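Local coordinates for protein intracellular growth locus, subunit C (Francisella tularensis subsp. tularensis, PDB 2QWU) that is probably involved in intracellular growth and cell invasion as a product of the Francisella pathogenicity island, through a molecular mechanism that remains unknown, at residues 36-41 with 120-125; 71-76 with 89-94; 141-146 with 188-193. The protein carries 2 engineered substitutions. One frame throughout, in Å; residues are numbered along the deposited sequence.

In the fold
Interactions 1 and 2 share the large antiparallel sheet, in which strands 37-43 and 71-79 are neighbours, and their centres lie about 9 Å apart. The segment 36-41 is thus flanked by 120-125 and by 71-76, the latter through a probable hydrogen bond from I38 N to A71 O (2.9 Å). Interaction 3 lies farther from the centre of the chain, about 11 Å from interaction 1 and 16 Å from interaction 2, measured between centres. It is tied to interaction 1 by K121 NZ and N145 O, 2.7 Å apart, and to interaction 2 by packing of L143 and L146 against the engineered selenomethionine M76.

Interaction 1: residues 36-41 with 120-125; sequences MFIDSL and IKLGNS. Engineered in segment 36-41: M36 (natural residue Leu).
D39 and N124 hold each other through three hydrogen bonds. The backbone D39 N donates to N124 O at 3.0 Å, and the carboxylate answers with both oxygens. OD1 of D39 takes the backbone N124 N at 2.9 Å, a donor that stands well above the carboxylate plane, whereas OD2 of D39 receives ND2 of N124 on its syn side at 3.1 Å, nearly in the amide plane of N124. The two flat groups are turned 64° against each other. With chi1 at 68°, CG of D39 sits between its own backbone N and carbonyl carbon. A fourth bond, from G123 N to S40 O, is bent (139° at the hydrogen), and its donor lies above the carbonyl plane. One water adds a bridge, hydrogen-bonded to S40 OG and donating to K121 O. The polar end of K121 itself leads away to N145 O, and OG of S125 accepts from L143 N.

The backbones run antiparallel here, as neighbouring strands 37-43 and 120-122 of the large sheet, but regular pairing is brief: L41 and L122 form a non-hydrogen-bonded pair, and I38 and S125 make a single bridge. Between them, OG of S40 comes to 3.1 Å from G123 CA.

Apolar contacts gather around L122. Its CD2 branch meets CD1 of L41 at 3.7 Å, the two leucines lying side by side and pointing the same way, and also touches CD1 of I38, whose side chain crosses it at a slant. CD1 of L41 reaches on to CG2 of I120. On the other branch of I38, CG2 packs against CB of S125 at 3.9 Å. Strand 71-79 borders this cluster, with A71 touching both I38 and L41.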
loop_
_atom_site.group_PDB
_atom_site.type_symbol
_atom_site.label_atom_id
_atom_site.label_comp_id
_atom_site.label_asym_id
_atom_site.label_seq_id
_atom_site.Cartn_x
_atom_site.Cartn_y
_atom_site.Cartn_z
HETATM N N MSE A 36 -1.220 5.601 5.248
HETATM C CA MSE A 36 -0.106 5.202 4.385
HETATM C C MSE A 36 -0.434 5.556 2.963
HETATM O O MSE A 36 -1.552 5.409 2.520
HETATM C CB MSE A 36 0.134 3.679 4.486
HETATM C CG MSE A 36 0.784 3.240 5.759
HETATM SE SE MSE A 36 1.077 1.339 5.677
HETATM C CE MSE A 36 2.167 1.383 4.391
ATOM N N PHE A 37 0.541 6.120 2.245
ATOM C CA PHE A 37 0.323 6.400 0.871
ATOM C C PHE A 37 1.671 6.415 0.140
ATOM O O PHE A 37 2.744 6.501 0.775
ATOM C CB PHE A 37 -0.475 7.704 0.712
ATOM C CG PHE A 37 0.196 8.942 1.344
ATOM C CD1 PHE A 37 1.165 9.649 0.639
ATOM C CD2 PHE A 37 -0.185 9.389 2.617
ATOM C CE1 PHE A 37 1.768 10.834 1.201
ATOM C CE2 PHE A 37 0.387 10.571 3.194
ATOM C CZ PHE A 37 1.381 11.292 2.448
ATOM N N ILE A 38 1.596 6.271 -1.179
ATOM C CA ILE A 38 2.817 6.203 -1.980
ATOM C C ILE A 38 2.823 7.237 -3.098
ATOM O O ILE A 38 1.793 7.539 -3.690
ATOM C CB ILE A 38 3.001 4.785 -2.549
ATOM C CG1 ILE A 38 1.712 4.335 -3.277
ATOM C CG2 ILE A 38 3.368 3.803 -1.411
ATOM C CD1 ILE A 38 1.830 2.953 -3.968
ATOM N N ASP A 39 4.006 7.757 -3.437
ATOM C CA ASP A 39 4.065 8.850 -4.416
ATOM C C ASP A 39 4.038 8.430 -5.873
ATOM O O ASP A 39 3.939 9.297 -6.776
ATOM C CB ASP A 39 5.260 9.803 -4.109
ATOM C CG ASP A 39 6.603 9.164 -4.342
ATOM O OD1 ASP A 39 6.648 7.998 -4.780
ATOM O OD2 ASP A 39 7.659 9.858 -4.102
ATOM N N SER A 40 4.061 7.127 -6.113
ATOM C CA SER A 40 3.929 6.608 -7.461
ATOM C C SER A 40 3.440 5.172 -7.387
ATOM O O SER A 40 3.600 4.519 -6.362
ATOM C CB SER A 40 5.241 6.695 -8.239
ATOM O OG SER A 40 6.139 5.704 -7.816
ATOM N N LEU A 41 2.823 4.692 -8.463
ATOM C CA LEU A 41 2.332 3.354 -8.520
ATOM C C LEU A 41 2.201 2.930 -9.987
ATOM O O LEU A 41 1.581 3.615 -10.803
ATOM C CB LEU A 41 0.928 3.239 -7.848
ATOM C CG LEU A 41 0.206 1.881 -8.035
ATOM C CD1 LEU A 41 0.916 0.768 -7.323
ATOM C CD2 LEU A 41 -1.256 2.034 -7.552
ATOM N N ILE A 120 3.747 -4.942 -9.867
ATOM C CA ILE A 120 3.080 -3.830 -9.217
ATOM C C ILE A 120 4.252 -3.202 -8.500
ATOM O O ILE A 120 4.909 -3.848 -7.670
ATOM C CB ILE A 120 2.014 -4.323 -8.272
ATOM C CG1 ILE A 120 0.967 -5.046 -9.134
ATOM C CG2 ILE A 120 1.421 -3.149 -7.453
ATOM C CD1 ILE A 120 -0.198 -5.530 -8.406
ATOM N N LYS A 121 4.572 -1.965 -8.877
ATOM C CA LYS A 121 5.750 -1.326 -8.315
ATOM C C LYS A 121 5.316 -0.104 -7.515
ATOM O O LYS A 121 4.674 0.831 -8.053
ATOM C CB LYS A 121 6.705 -0.902 -9.439
ATOM C CG LYS A 121 7.940 -0.128 -8.964
ATOM C CD LYS A 121 8.974 -1.026 -8.345
ATOM C CE LYS A 121 10.354 -0.307 -8.146
ATOM N NZ LYS A 121 11.348 -1.211 -7.474
ATOM N N LEU A 122 5.632 -0.133 -6.223
ATOM C CA LEU A 122 5.217 0.955 -5.349
ATOM C C LEU A 122 6.324 1.999 -5.286
ATOM O O LEU A 122 7.512 1.630 -5.290
ATOM C CB LEU A 122 4.985 0.430 -3.927
ATOM C CG LEU A 122 4.129 -0.825 -3.748
ATOM C CD1 LEU A 122 3.839 -1.063 -2.235
ATOM C CD2 LEU A 122 2.842 -0.652 -4.519
ATOM N N GLY A 123 5.931 3.261 -5.216
ATOM C CA GLY A 123 6.889 4.349 -5.118
ATOM C C GLY A 123 7.274 4.564 -3.660
ATOM O O GLY A 123 7.156 3.654 -2.846
ATOM N N ASN A 124 7.727 5.768 -3.319
ATOM C CA ASN A 124 8.136 6.073 -1.953
ATOM C C ASN A 124 6.918 6.218 -1.057
ATOM O O ASN A 124 5.981 6.973 -1.371
ATOM C CB ASN A 124 8.893 7.398 -1.914
ATOM C CG ASN A 124 10.162 7.337 -2.736
ATOM O OD1 ASN A 124 10.992 6.416 -2.535
ATOM N ND2 ASN A 124 10.322 8.280 -3.657
ATOM N N SER A 125 6.940 5.509 0.060
ATOM C CA SER A 125 5.842 5.668 1.011
ATOM C C SER A 125 6.134 6.817 1.977
ATOM O O SER A 125 7.287 7.261 2.148
ATOM C CB SER A 125 5.594 4.336 1.768
ATOM O OG SER A 125 6.741 3.790 2.363
HETATM O O HOH W 1 6.027 3.052 -8.787
#

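Interaction 2: residues 71-76 with 89-94; sequences ASVIRM and ITLGVL. Engineered in segment 71-76: M76 (natural residue Leu).
I74 and R75 both face T90 in the antiparallel hairpin of strands 71-79 and 86-96, forming a classic beta bulge that shifts the register by one residue. T90 O takes I74 N at 2.9 Å and R75 N in a weak bond at 3.4 Å, while T90 N donates back to R75 O at 2.8 Å. Before the bulge, S72 and G92 form a hydrogen-bonded pair with two reciprocal backbone bonds. OG of S72 lies close to G92, where glycine has no CB to meet it, and is hydrogen-bonded to Y175 OH.

On the face shared by V73, the engineered selenomethionine M76, I89 and L91, V73 divides its two branches: CG2 packs beside CD2 of L91, whereas CG1 meets CG1 of I89, whose side chain crosses at about a right angle. Farther along the hairpin, A71 CB touches V93 CG1 at 3.8 Å.

The opposite face carries R75 and T90, aligned side by side. CG of R75 is anti to its carbonyl carbon (chi1 -44°), and CB, CG and CD of R75 run past CB and OG1 of T90, with CD 3.8 Å from OG1. I74, toward T90 at the bulge, extends CD1 to 3.8 Å from G92 N.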
loop_
_atom_site.group_PDB
_atom_site.type_symbol
_atom_site.label_atom_id
_atom_site.label_comp_id
_atom_site.label_asym_id
_atom_site.label_seq_id
_atom_site.Cartn_x
_atom_site.Cartn_y
_atom_site.Cartn_z
ATOM N N ALA A 71 -1.417 6.756 -4.879
ATOM C CA ALA A 71 -2.308 5.758 -4.260
ATOM C C ALA A 71 -2.158 5.769 -2.772
ATOM O O ALA A 71 -1.101 6.157 -2.260
ATOM C CB ALA A 71 -1.963 4.344 -4.744
ATOM N N SER A 72 -3.218 5.368 -2.062
ATOM C CA SER A 72 -3.121 5.196 -0.631
ATOM C C SER A 72 -2.971 3.670 -0.465
ATOM O O SER A 72 -3.325 2.884 -1.383
ATOM C CB SER A 72 -4.410 5.619 0.076
ATOM O OG SER A 72 -5.483 4.803 -0.412
ATOM N N VAL A 73 -2.362 3.266 0.646
ATOM C CA VAL A 73 -2.314 1.827 0.974
ATOM C C VAL A 73 -3.268 1.706 2.165
ATOM O O VAL A 73 -2.996 2.262 3.238
ATOM C CB VAL A 73 -0.916 1.355 1.377
ATOM C CG1 VAL A 73 -0.977 -0.115 1.720
ATOM C CG2 VAL A 73 0.043 1.574 0.218
ATOM N N ILE A 74 -4.395 1.032 1.947
ATOM C CA ILE A 74 -5.464 0.885 2.956
ATOM C C ILE A 74 -5.299 -0.361 3.818
ATOM O O ILE A 74 -5.617 -0.335 5.017
ATOM C CB ILE A 74 -6.856 0.851 2.243
ATOM C CG1 ILE A 74 -7.109 2.202 1.558
ATOM C CG2 ILE A 74 -7.970 0.607 3.191
ATOM C CD1 ILE A 74 -8.158 2.092 0.421
ATOM N N ARG A 75 -4.821 -1.445 3.202
ATOM C CA ARG A 75 -4.582 -2.670 3.946
ATOM C C ARG A 75 -3.474 -3.421 3.306
ATOM O O ARG A 75 -3.267 -3.357 2.073
ATOM C CB ARG A 75 -5.802 -3.581 3.936
ATOM C CG ARG A 75 -7.048 -2.866 4.172
ATOM C CD ARG A 75 -8.253 -3.775 3.912
ATOM N NE ARG A 75 -8.304 -4.926 4.805
ATOM C CZ ARG A 75 -9.305 -5.163 5.666
ATOM N NH1 ARG A 75 -10.343 -4.329 5.783
ATOM N NH2 ARG A 75 -9.289 -6.274 6.381
HETATM N N MSE A 76 -2.731 -4.115 4.153
HETATM C CA MSE A 76 -1.692 -4.948 3.625
HETATM C C MSE A 76 -1.486 -6.092 4.575
HETATM O O MSE A 76 -1.556 -5.899 5.783
HETATM C CB MSE A 76 -0.375 -4.204 3.464
HETATM C CG MSE A 76 0.565 -4.990 2.629
HETATM SE SE MSE A 76 2.005 -3.948 2.185
HETATM C CE MSE A 76 2.859 -5.177 1.176
ATOM N N ILE A 89 -2.844 -6.897 -0.774
ATOM C CA ILE A 89 -2.786 -5.452 -0.581
ATOM C C ILE A 89 -4.041 -4.802 -1.102
ATOM O O ILE A 89 -4.659 -5.271 -2.055
ATOM C CB ILE A 89 -1.484 -4.860 -1.279
ATOM C CG1 ILE A 89 -1.286 -3.390 -0.868
ATOM C CG2 ILE A 89 -1.606 -4.915 -2.842
ATOM C CD1 ILE A 89 0.095 -2.891 -1.351
ATOM N N THR A 90 -4.432 -3.710 -0.466
ATOM C CA THR A 90 -5.605 -2.937 -0.881
ATOM C C THR A 90 -5.151 -1.491 -1.056
ATOM O O THR A 90 -4.573 -0.916 -0.135
ATOM C CB THR A 90 -6.724 -3.006 0.180
ATOM O OG1 THR A 90 -7.148 -4.385 0.297
ATOM C CG2 THR A 90 -7.935 -2.230 -0.299
ATOM N N LEU A 91 -5.343 -0.968 -2.280
ATOM C CA LEU A 91 -4.906 0.385 -2.617
ATOM C C LEU A 91 -6.089 1.269 -2.981
ATOM O O LEU A 91 -7.052 0.786 -3.544
ATOM C CB LEU A 91 -3.942 0.308 -3.837
ATOM C CG LEU A 91 -2.698 -0.572 -3.671
ATOM C CD1 LEU A 91 -2.194 -1.058 -4.995
ATOM C CD2 LEU A 91 -1.654 0.252 -3.000
ATOM N N GLY A 92 -6.008 2.558 -2.655
ATOM C CA GLY A 92 -7.055 3.493 -3.016
ATOM C C GLY A 92 -6.475 4.398 -4.109
ATOM O O GLY A 92 -5.395 4.934 -3.922
ATOM N N VAL A 93 -7.158 4.521 -5.259
ATOM C CA VAL A 93 -6.674 5.389 -6.318
ATOM C C VAL A 93 -7.793 6.304 -6.787
ATOM O O VAL A 93 -8.977 6.015 -6.604
ATOM C CB VAL A 93 -6.103 4.583 -7.519
ATOM C CG1 VAL A 93 -4.942 3.692 -7.031
ATOM C CG2 VAL A 93 -7.223 3.681 -8.138
ATOM N N LEU A 94 -7.422 7.438 -7.364
ATOM C CA LEU A 94 -8.463 8.360 -7.882
ATOM C C LEU A 94 -8.382 8.277 -9.424
ATOM O O LEU A 94 -7.402 8.718 -10.038
ATOM C CB LEU A 94 -8.199 9.779 -7.372
ATOM C CG LEU A 94 -9.265 10.804 -7.728
ATOM C CD1 LEU A 94 -10.633 10.488 -7.112
ATOM C CD2 LEU A 94 -8.658 12.148 -7.164
#

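Interaction 3: residues 141-146 with 188-193; sequences IDLSNL and GSLPVC
I141 and V192 are joined by a single backbone bridge, their CA atoms 4.4 Å apart, where the irregular segment 141-146 passes the strand 189-193. The one hydrogen bond between the segments runs from D142 N to P191 O at 2.9 Å and is nearly straight, 169° at the hydrogen. The same oxygen also receives a CA-H contact from I141. Beyond this point the loop makes a type II beta turn from L143 to L146, closed by L146 N donating to L143 O.

An Asx turn at D142 leads into it. OD1 of D142 accepts from S144 N at 3.0 Å on the anti side, and from S144 OG through the syn lone pair, so one carboxylate oxygen grips both the backbone and the hydroxyl of S144. CG of D142, anti to its backbone N (chi1 -172°), stands beside the carbonyl carbon, the side from which the chain runs on to S144. CB of D142 packs against CB of P191 at 3.8 Å.

L190 carries most of the apolar contact. Its CD2 lies 3.6 Å from D142 O and touches CD1 of L146, the two leucine side chains crossing at about a right angle. CD1 of L190 turns to CG2 of I141 at 4.1 Å, meeting it at a slant. The other branch of I141, CG1, approaches CG1 of V192.

Strand 189-193 pairs with strand 200-204 in a small two-stranded sheet, and both it and the loop 141-146 contact the main sheet. There L190 touches I78 of strand 71-79, L143 and L146 both reach the engineered selenomethionine M76 of that strand, and I141 lies on I18 and V20 of strand 18-21.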
loop_
_atom_site.group_PDB
_atom_site.type_symbol
_atom_site.label_atom_id
_atom_site.label_comp_id
_atom_site.label_asym_id
_atom_site.label_seq_id
_atom_site.Cartn_x
_atom_site.Cartn_y
_atom_site.Cartn_z
ATOM N N ILE A 141 5.289 0.425 8.191
ATOM C CA ILE A 141 6.122 -0.373 7.279
ATOM C C ILE A 141 6.632 0.590 6.170
ATOM O O ILE A 141 5.859 1.374 5.622
ATOM C CB ILE A 141 5.319 -1.415 6.511
ATOM C CG1 ILE A 141 4.579 -2.340 7.447
ATOM C CG2 ILE A 141 6.284 -2.179 5.601
ATOM C CD1 ILE A 141 3.787 -3.421 6.664
ATOM N N ASP A 142 7.908 0.477 5.811
ATOM C CA ASP A 142 8.452 1.292 4.695
ATOM C C ASP A 142 8.303 0.456 3.410
ATOM O O ASP A 142 9.046 -0.504 3.167
ATOM C CB ASP A 142 9.955 1.633 4.941
ATOM C CG ASP A 142 10.505 2.611 3.925
ATOM O OD1 ASP A 142 9.837 2.810 2.888
ATOM O OD2 ASP A 142 11.615 3.196 4.150
ATOM N N LEU A 143 7.324 0.813 2.588
ATOM C CA LEU A 143 7.042 0.063 1.370
ATOM C C LEU A 143 7.790 0.637 0.150
ATOM O O LEU A 143 7.586 0.189 -0.957
ATOM C CB LEU A 143 5.524 0.141 1.072
ATOM C CG LEU A 143 4.683 -0.569 2.150
ATOM C CD1 LEU A 143 3.180 -0.311 1.849
ATOM C CD2 LEU A 143 5.009 -2.066 2.198
ATOM N N SER A 144 8.626 1.639 0.364
ATOM C CA SER A 144 9.261 2.290 -0.777
ATOM C C SER A 144 9.928 1.356 -1.741
ATOM O O SER A 144 10.731 0.518 -1.348
ATOM C CB SER A 144 10.275 3.380 -0.319
ATOM O OG SER A 144 9.675 4.289 0.596
ATOM N N ASN A 145 9.581 1.527 -3.021
ATOM C CA ASN A 145 10.137 0.756 -4.100
ATOM C C ASN A 145 9.846 -0.704 -4.137
ATOM O O ASN A 145 10.454 -1.407 -4.927
ATOM C CB ASN A 145 11.649 0.994 -4.170
ATOM C CG ASN A 145 11.959 2.434 -4.573
ATOM O OD1 ASN A 145 11.219 3.022 -5.367
ATOM N ND2 ASN A 145 13.033 3.003 -4.037
ATOM N N LEU A 146 8.894 -1.172 -3.325
ATOM C CA LEU A 146 8.626 -2.583 -3.312
ATOM C C LEU A 146 7.997 -3.022 -4.628
ATOM O O LEU A 146 7.105 -2.340 -5.128
ATOM C CB LEU A 146 7.714 -2.906 -2.122
ATOM C CG LEU A 146 7.314 -4.366 -1.914
ATOM C CD1 LEU A 146 8.496 -5.194 -1.388
ATOM C CD2 LEU A 146 6.181 -4.381 -0.816
ATOM N N GLY A 188 13.612 -9.503 0.356
ATOM C CA GLY A 188 13.638 -10.382 1.525
ATOM C C GLY A 188 13.252 -9.807 2.874
ATOM O O GLY A 188 13.003 -10.563 3.833
ATOM N N SER A 189 13.199 -8.480 2.974
ATOM C CA SER A 189 12.853 -7.870 4.271
ATOM C C SER A 189 12.244 -6.493 4.047
ATOM O O SER A 189 12.280 -5.961 2.934
ATOM C CB SER A 189 14.123 -7.747 5.140
ATOM O OG SER A 189 15.076 -6.932 4.442
ATOM N N LEU A 190 11.644 -5.940 5.097
ATOM C CA LEU A 190 11.043 -4.627 5.023
ATOM C C LEU A 190 11.302 -3.890 6.340
ATOM O O LEU A 190 11.190 -4.478 7.413
ATOM C CB LEU A 190 9.504 -4.753 4.884
ATOM C CG LEU A 190 8.959 -5.150 3.493
ATOM C CD1 LEU A 190 7.502 -5.524 3.593
ATOM C CD2 LEU A 190 9.170 -4.008 2.507
ATOM N N PRO A 191 11.584 -2.578 6.284
ATOM C CA PRO A 191 11.795 -1.821 7.531
ATOM C C PRO A 191 10.393 -1.634 8.192
ATOM O O PRO A 191 9.383 -1.430 7.486
ATOM C CB PRO A 191 12.333 -0.464 7.041
ATOM C CG PRO A 191 12.929 -0.734 5.770
ATOM C CD PRO A 191 11.992 -1.766 5.117
ATOM N N VAL A 192 10.329 -1.764 9.520
ATOM C CA VAL A 192 9.078 -1.578 10.265
ATOM C C VAL A 192 9.363 -0.778 11.526
ATOM O O VAL A 192 10.515 -0.520 11.865
ATOM C CB VAL A 192 8.433 -2.943 10.670
ATOM C CG1 VAL A 192 8.106 -3.719 9.410
ATOM C CG2 VAL A 192 9.342 -3.712 11.638
ATOM N N CYS A 193 8.312 -0.339 12.186
ATOM C CA CYS A 193 8.482 0.349 13.477
ATOM C C CYS A 193 7.266 -0.032 14.270
ATOM O O CYS A 193 6.126 -0.002 13.737
ATOM C CB CYS A 193 8.518 1.857 13.326
ATOM S SG CYS A 193 9.007 2.653 14.913
#